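Local coordinates for centromeric protein-C, isoform A (Drosophila melanogaster, PDB 6O2K), which probably serves as a chromatin-protein adaptor at the centromere, this chain being its C-terminal cupin domain, which forms a dimer, at residues Leu3-Glu6 against Gln7-Ala10. Residues are numbered along the deposited sequence; the frame is centred on the assembly and turned at random.
Sequences LRDE and QEEA
Two acidic side chains, Asp5 and Glu8, each accept a hydrogen bond from the other's backbone N although their carboxylates lie close together, Asp5 OD1 only 3.6 Å from Glu8 OE1. This reciprocal pairing is a capping box, and it opens helix 6-19, which precedes the β-strands of the cupin domain. Asp5 is the N-cap: with CG set between its own backbone N and carbonyl carbon (chi1 61°), the carboxylate turns toward the amides of the first turn, and OD2, met nearly along its C-O axis, takes the Glu8 N-H at 2.8 Å, nearly straight (166°). The return bond runs from Asp5 N to Glu8 OE1 at 3.1 Å and uses the anti lone pair of that oxygen. The two side chains cross at about a right angle, yet their carboxylate planes are turned just 27° apart. Amide hydrogens at the helix start, together with the helix dipole, would be expected to ease the repulsion between these like charges. Glu8 also has a partner across the dimer, since its OE2 forms a salt bridge with Arg19 of the second subunit; the cap thereby fixes one oxygen of a carboxylate whose other oxygen joins the subunits. With Asp5 reduced to an alanine, Glu8 N would lose its capping acceptor, and the first turn would probably be more prone to fray. Regular helix bonding starts at the same residue, Glu9 N donating to Asp5 O at 2.9 Å, and Ala10 N follows with Glu6 O. On the flank, Arg4 lays its aliphatic stem alongside the turn, and its NE is hydrogen-bonded to Thr12 OG1, one turn beyond Glu8. Where that stem begins, Arg4 CB touches both Glu8 CB, at 3.7 Å, and Glu9 CG, at 3.8 Å.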
ATOM      1  N   LEU B   3     -20.665  12.857   6.942  1.00 33.17           N
ATOM      2  CA  LEU B   3     -21.355  11.587   6.742  1.00 33.18           C
ATOM      3  C   LEU B   3     -20.773  10.838   5.556  1.00 34.59           C
ATOM      4  O   LEU B   3     -20.745  11.350   4.434  1.00 30.64           O
ATOM      5  CB  LEU B   3     -22.851  11.832   6.535  1.00 34.39           C
ATOM      6  CG  LEU B   3     -23.749  10.590   6.420  1.00 34.37           C
ATOM      7  CD1 LEU B   3     -23.703   9.744   7.683  1.00 37.98           C
ATOM      8  CD2 LEU B   3     -25.180  10.987   6.117  1.00 36.04           C
ATOM      9  N   ARG B   4     -20.311   9.617   5.816  1.00 34.00           N
ATOM     10  CA  ARG B   4     -19.564   8.853   4.830  1.00 29.87           C
ATOM     11  C   ARG B   4     -20.456   8.313   3.722  1.00 28.05           C
ATOM     12  O   ARG B   4     -21.603   7.917   3.959  1.00 29.05           O
ATOM     13  CB  ARG B   4     -18.852   7.680   5.501  1.00 34.44           C
ATOM     14  CG  ARG B   4     -17.639   8.043   6.331  1.00 36.53           C
ATOM     15  CD  ARG B   4     -17.108   6.799   7.013  1.00 33.96           C
ATOM     16  NE  ARG B   4     -16.058   7.098   7.980  1.00 40.12           N
ATOM     17  CZ  ARG B   4     -16.283   7.535   9.213  1.00 47.95           C
ATOM     18  NH1 ARG B   4     -17.526   7.733   9.633  1.00 50.13           N
ATOM     19  NH2 ARG B   4     -15.262   7.778  10.025  1.00 49.92           N
ATOM     20  N   ASP B   5     -19.914   8.283   2.502  1.00 28.87           N
ATOM     21  CA  ASP B   5     -20.532   7.507   1.434  1.00 32.68           C
ATOM     22  C   ASP B   5     -20.103   6.043   1.554  1.00 28.21           C
ATOM     23  O   ASP B   5     -19.359   5.660   2.464  1.00 25.39           O
ATOM     24  CB  ASP B   5     -20.204   8.088   0.047  1.00 32.80           C
ATOM     25  CG  ASP B   5     -18.704   8.109  -0.281  1.00 37.29           C
ATOM     26  OD1 ASP B   5     -18.251   9.119  -0.866  1.00 39.70           O
ATOM     27  OD2 ASP B   5     -17.975   7.131   0.001  1.00 32.29           O
ATOM     28  N   GLU B   6     -20.574   5.212   0.620  1.00 28.69           N
ATOM     29  CA  GLU B   6     -20.317   3.779   0.719  1.00 31.60           C
ATOM     30  C   GLU B   6     -18.826   3.463   0.623  1.00 28.42           C
ATOM     31  O   GLU B   6     -18.321   2.592   1.340  1.00 24.88           O
ATOM     32  CB  GLU B   6     -21.099   3.034  -0.359  1.00 36.21           C
ATOM     33  CG  GLU B   6     -22.587   3.402  -0.391  1.00 52.31           C
ATOM     34  CD  GLU B   6     -22.933   4.442  -1.458  1.00 60.31           C
ATOM     35  OE1 GLU B   6     -22.523   5.619  -1.323  1.00 60.31           O
ATOM     36  OE2 GLU B   6     -23.635   4.081  -2.431  1.00 61.65           O
ATOM     37  N   GLN B   7     -18.104   4.160  -0.252  1.00 22.54           N
ATOM     38  CA  GLN B   7     -16.676   3.871  -0.404  1.00 21.29           C
ATOM     39  C   GLN B   7     -15.892   4.327   0.817  1.00 25.98           C
ATOM     40  O   GLN B   7     -14.934   3.656   1.242  1.00 22.02           O
ATOM     41  CB  GLN B   7     -16.134   4.539  -1.671  1.00 26.95           C
ATOM     42  CG  GLN B   7     -16.434   3.744  -2.917  1.00 29.77           C
ATOM     43  CD  GLN B   7     -17.843   3.991  -3.422  1.00 36.31           C
ATOM     44  OE1 GLN B   7     -18.294   5.135  -3.496  1.00 34.06           O
ATOM     45  NE2 GLN B   7     -18.550   2.918  -3.756  1.00 42.78           N
ATOM     46  N   GLU B   8     -16.288   5.459   1.396  1.00 25.21           N
ATOM     47  CA  GLU B   8     -15.665   5.906   2.634  1.00 27.47           C
ATOM     48  C   GLU B   8     -15.969   4.945   3.778  1.00 26.92           C
ATOM     49  O   GLU B   8     -15.100   4.671   4.612  1.00 25.55           O
ATOM     50  CB  GLU B   8     -16.130   7.327   2.955  1.00 30.16           C
ATOM     51  CG  GLU B   8     -15.525   8.350   1.996  1.00 31.86           C
ATOM     52  CD  GLU B   8     -16.070   9.747   2.189  1.00 37.31           C
ATOM     53  OE1 GLU B   8     -17.268   9.889   2.514  1.00 34.96           O
ATOM     54  OE2 GLU B   8     -15.294  10.711   2.022  1.00 36.22           O
ATOM     55  N   GLU B   9     -17.187   4.400   3.822  1.00 23.50           N
ATOM     56  CA  GLU B   9     -17.487   3.392   4.839  1.00 26.60           C
ATOM     57  C   GLU B   9     -16.602   2.159   4.661  1.00 23.76           C
ATOM     58  O   GLU B   9     -16.076   1.615   5.642  1.00 24.10           O
ATOM     59  CB  GLU B   9     -18.967   3.019   4.788  1.00 34.03           C
ATOM     60  CG  GLU B   9     -19.858   4.065   5.432  1.00 41.04           C
ATOM     61  CD  GLU B   9     -21.334   3.702   5.389  1.00 52.64           C
ATOM     62  OE1 GLU B   9     -22.126   4.367   6.090  1.00 51.42           O
ATOM     63  OE2 GLU B   9     -21.699   2.761   4.652  1.00 55.04           O
ATOM     64  N   ALA B  10     -16.391   1.726   3.417  1.00 21.99           N
ATOM     65  CA  ALA B  10     -15.532   0.564   3.183  1.00 21.07           C
ATOM     66  C   ALA B  10     -14.092   0.842   3.615  1.00 23.10           C
ATOM     67  O   ALA B  10     -13.441   0.008   4.269  1.00 22.85           O
ATOM     68  CB  ALA B  10     -15.582   0.162   1.708  1.00 21.77           C
TER